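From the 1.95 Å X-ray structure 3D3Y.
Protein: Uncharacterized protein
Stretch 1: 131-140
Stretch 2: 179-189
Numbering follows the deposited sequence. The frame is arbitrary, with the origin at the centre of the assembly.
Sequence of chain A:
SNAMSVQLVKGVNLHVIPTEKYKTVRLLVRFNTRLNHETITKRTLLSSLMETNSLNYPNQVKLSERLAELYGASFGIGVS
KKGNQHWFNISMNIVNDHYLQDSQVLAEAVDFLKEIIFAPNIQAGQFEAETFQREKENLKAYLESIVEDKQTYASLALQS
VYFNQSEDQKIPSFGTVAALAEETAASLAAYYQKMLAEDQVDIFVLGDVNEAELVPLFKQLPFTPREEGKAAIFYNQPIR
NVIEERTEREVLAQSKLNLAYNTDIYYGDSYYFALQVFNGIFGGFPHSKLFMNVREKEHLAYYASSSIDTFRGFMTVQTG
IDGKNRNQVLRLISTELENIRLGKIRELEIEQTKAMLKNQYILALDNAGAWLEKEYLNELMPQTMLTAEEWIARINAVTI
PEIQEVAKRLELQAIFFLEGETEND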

# COMPACT_ATOMS: atom_id res chain seq x y z
N THR A 131 -15.66 -6.19 22.45
CA THR A 131 -14.86 -6.37 21.25
C THR A 131 -14.39 -5.02 20.74
O THR A 131 -13.22 -4.86 20.36
N PHE A 132 -15.30 -4.04 20.75
CA PHE A 132 -14.96 -2.73 20.24
C PHE A 132 -13.84 -2.07 21.04
O PHE A 132 -12.88 -1.53 20.50
N GLN A 133 -13.98 -2.05 22.36
CA GLN A 133 -12.98 -1.41 23.19
C GLN A 133 -11.60 -2.07 23.07
O GLN A 133 -10.59 -1.38 22.96
N ARG A 134 -11.58 -3.41 23.07
CA ARG A 134 -10.35 -4.16 22.86
C ARG A 134 -9.65 -3.78 21.55
O ARG A 134 -8.44 -3.51 21.55
N GLU A 135 -10.40 -3.76 20.45
CA GLU A 135 -9.80 -3.46 19.13
C GLU A 135 -9.36 -2.00 18.99
O GLU A 135 -8.35 -1.70 18.33
N LYS A 136 -10.12 -1.10 19.61
CA LYS A 136 -9.76 0.32 19.65
C LYS A 136 -8.42 0.50 20.40
O LYS A 136 -7.50 1.17 19.90
N GLU A 137 -8.33 -0.08 21.59
CA GLU A 137 -7.09 -0.10 22.38
C GLU A 137 -5.93 -0.73 21.60
O GLU A 137 -4.82 -0.19 21.65
N ASN A 138 -6.18 -1.84 20.88
CA ASN A 138 -5.14 -2.50 20.05
C ASN A 138 -4.65 -1.60 18.93
O ASN A 138 -3.45 -1.50 18.71
N LEU A 139 -5.57 -0.91 18.26
CA LEU A 139 -5.19 -0.03 17.19
C LEU A 139 -4.42 1.17 17.72
O LEU A 139 -3.45 1.59 17.13
N LYS A 140 -4.83 1.71 18.85
CA LYS A 140 -4.08 2.80 19.43
C LYS A 140 -2.64 2.37 19.73
O LYS A 140 -1.67 3.11 19.46
N ALA A 179 -7.66 10.88 15.30
CA ALA A 179 -8.88 10.48 14.63
C ALA A 179 -9.50 9.28 15.34
O ALA A 179 -10.72 9.20 15.54
N LEU A 180 -8.64 8.36 15.80
CA LEU A 180 -9.12 7.17 16.48
C LEU A 180 -9.88 7.49 17.78
O LEU A 180 -10.90 6.85 18.09
N ALA A 181 -9.38 8.46 18.53
CA ALA A 181 -9.90 8.79 19.86
C ALA A 181 -11.41 9.02 19.87
O ALA A 181 -12.09 8.67 20.84
N GLU A 182 -11.91 9.65 18.80
CA GLU A 182 -13.32 10.05 18.70
C GLU A 182 -14.23 8.92 18.22
O GLU A 182 -15.45 9.03 18.33
N GLU A 183 -13.63 7.86 17.68
CA GLU A 183 -14.41 6.76 17.11
C GLU A 183 -15.03 5.86 18.19
O GLU A 183 -14.43 5.63 19.24
N THR A 184 -16.25 5.39 17.93
CA THR A 184 -17.02 4.62 18.92
C THR A 184 -17.69 3.42 18.24
O THR A 184 -17.68 3.30 17.01
N ALA A 185 -18.28 2.57 19.08
CA ALA A 185 -18.99 1.38 18.62
C ALA A 185 -20.12 1.73 17.67
O ALA A 185 -20.33 1.03 16.69
N ALA A 186 -20.79 2.85 17.94
CA ALA A 186 -21.84 3.39 17.05
C ALA A 186 -21.30 3.94 15.72
O ALA A 186 -21.83 3.61 14.68
N SER A 187 -20.29 4.82 15.78
CA SER A 187 -19.68 5.37 14.58
C SER A 187 -19.16 4.28 13.64
O SER A 187 -19.32 4.37 12.39
N LEU A 188 -18.59 3.23 14.22
CA LEU A 188 -18.08 2.10 13.42
C LEU A 188 -19.17 1.22 12.79
O LEU A 188 -18.99 0.77 11.66
N ALA A 189 -20.26 0.99 13.53
CA ALA A 189 -21.43 0.28 12.99
C ALA A 189 -22.11 1.11 11.89
O ALA A 189 -22.53 0.56 10.87

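The most unusual feature of this contact is a lysine whose ammonium group donates to two backbone carbonyls of stretch 2. Lys136 lies on the helix of stretch 1 and points toward stretch 2. All four of its chi angles are t, so the chain is fully extended. This reach brings NZ to the backbone of stretch 2, where it donates two hydrogen bonds: Lys136 NZ to Ala181 O at 2.9 Å and Lys136 NZ to Glu183 O at 2.7 Å. Both acceptors are main-chain carbonyls, so the ammonium group binds stretch 2 through its backbone and not through an acidic side chain. The methylene part of the lysine packs as well, with Lys136 CG 4.0 Å from Leu180 CD1. Nearer the ammonium group, Lys136 CE comes within 3.3 Å of Leu180 O.

Phe132 lies one helical turn earlier and also points toward stretch 2. Its chi1 is t and its chi2 is 79°. The ring tip meets the backbone where the second helix starts, with Phe132 CZ 3.1 Å from Thr184 C and 3.4 Å from Ala185 N. These two atoms lie over one ring face. Ala185 CB makes a CH-pi contact with the Phe132 ring, 4.2 Å from its centroid and 24° off the normal. Ala185 is small, and its backbone comes close: the CA atoms of Phe132 and Ala185 are 6.0 Å apart. At the ring edge, Phe132 CE1 is 3.9 Å from Leu188 CG. Leu188 points toward stretch 1, with chi1 between wells at -98° and chi2 m.

Leu180 fills the other end of the contact. It points toward stretch 1 with chi1 t and chi2 p. Leu180 CD1 is 3.9 Å from Leu139 CD2, and Leu139 has the same t, p rotamer. Leu180 CD2 packs against Lys140, 3.4 Å from Lys140 N and 3.8 Å from Lys140 CB. Lys140 starts sideways, and its end leads away, so only its base takes part.

Side chains of Glu183, Thr184 and Ser187 lie close together at the start of the second helix. Thr184, chi1 p, is the N-cap of that helix. Thr184 OG1 accepts from Ser187 N at 3.3 Å. In return, Thr184 N donates to Ser187 OG at 2.8 Å, nearly in line. Ser187 OG also lies 2.7 Å from Glu183 OE1. The CA-to-CB bond of Thr184 points away from stretch 1, while its backbone C meets the phenylalanine ring.

On stretch 1, Glu137 and Asn138 point away and make no contact with stretch 2.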

# COMPACT_ATOMS: atom_id res chain seq x y z
CB THR A 131 -15.65 -7.08 20.11
OG1 THR A 131 -16.00 -8.42 20.50
CG2 THR A 131 -14.82 -7.11 18.83
CB PHE A 132 -16.18 -1.77 20.24
CG PHE A 132 -15.81 -0.43 19.72
CD1 PHE A 132 -15.69 -0.25 18.34
CD2 PHE A 132 -15.44 0.61 20.59
CE1 PHE A 132 -15.28 0.97 17.82
CE2 PHE A 132 -15.02 1.85 20.08
CZ PHE A 132 -14.94 2.01 18.70
CB GLN A 133 -13.47 -1.41 24.63
CG GLN A 133 -12.47 -1.08 25.72
CD GLN A 133 -12.79 -1.92 26.94
OE1 GLN A 133 -12.57 -3.15 26.94
NE2 GLN A 133 -13.37 -1.29 27.97
CB ARG A 134 -10.61 -5.67 22.89
CG ARG A 134 -9.37 -6.52 22.47
CD ARG A 134 -9.51 -8.01 22.87
NE ARG A 134 -10.89 -8.53 22.72
CZ ARG A 134 -11.46 -8.92 21.58
NH1 ARG A 134 -12.71 -9.37 21.59
NH2 ARG A 134 -10.79 -8.86 20.42
CB GLU A 135 -10.74 -3.82 17.97
CG GLU A 135 -10.97 -5.34 17.79
CD GLU A 135 -9.68 -6.13 17.86
OE1 GLU A 135 -8.67 -5.69 17.29
OE2 GLU A 135 -9.66 -7.19 18.53
CB LYS A 136 -10.86 1.14 20.30
CG LYS A 136 -10.59 2.66 20.25
CD LYS A 136 -11.77 3.50 20.77
CE LYS A 136 -11.41 4.99 20.78
NZ LYS A 136 -12.59 5.85 21.24
CB GLU A 137 -7.31 -0.87 23.69
CG GLU A 137 -8.18 -0.14 24.71
CD GLU A 137 -8.57 -1.00 25.92
OE1 GLU A 137 -8.27 -2.22 25.96
OE2 GLU A 137 -9.20 -0.45 26.84
CB ASN A 138 -5.62 -3.81 19.41
CG ASN A 138 -5.80 -4.94 20.42
OD1 ASN A 138 -5.44 -4.78 21.59
ND2 ASN A 138 -6.37 -6.06 19.99
CB LEU A 139 -6.39 0.38 16.31
CG LEU A 139 -6.04 1.31 15.14
CD1 LEU A 139 -5.05 0.67 14.14
CD2 LEU A 139 -7.29 1.81 14.39
CB LYS A 140 -4.81 3.30 20.68
CG LYS A 140 -4.16 4.50 21.33
CD LYS A 140 -4.87 4.88 22.62
CE LYS A 140 -4.42 6.28 23.05
NZ LYS A 140 -4.35 6.35 24.52
CB ALA A 179 -8.58 10.15 13.19
CB LEU A 180 -7.94 6.25 16.80
CG LEU A 180 -8.29 4.96 17.53
CD1 LEU A 180 -9.34 4.18 16.72
CD2 LEU A 180 -7.03 4.12 17.75
CB ALA A 181 -9.21 10.04 20.43
CB GLU A 182 -13.47 11.25 17.78
CG GLU A 182 -12.75 12.49 18.32
CD GLU A 182 -13.37 13.81 17.83
OE1 GLU A 182 -13.93 13.83 16.71
OE2 GLU A 182 -13.28 14.82 18.58
CB GLU A 183 -13.56 5.94 16.12
CG GLU A 183 -13.07 6.70 14.91
CD GLU A 183 -14.18 7.23 14.01
OE1 GLU A 183 -15.35 6.77 14.06
OE2 GLU A 183 -13.87 8.13 13.21
CB THR A 184 -18.13 5.44 19.59
OG1 THR A 184 -19.06 5.92 18.59
CG2 THR A 184 -17.55 6.65 20.40
CB ALA A 185 -19.52 0.57 19.82
CB ALA A 186 -22.65 4.47 17.77
CB SER A 187 -18.59 6.41 14.94
OG SER A 187 -17.40 5.80 15.44
CB LEU A 188 -17.09 1.20 14.19
CG LEU A 188 -15.62 1.51 13.93
CD1 LEU A 188 -15.29 1.18 12.49
CD2 LEU A 188 -15.33 3.00 14.23
CB ALA A 189 -22.42 -0.01 14.10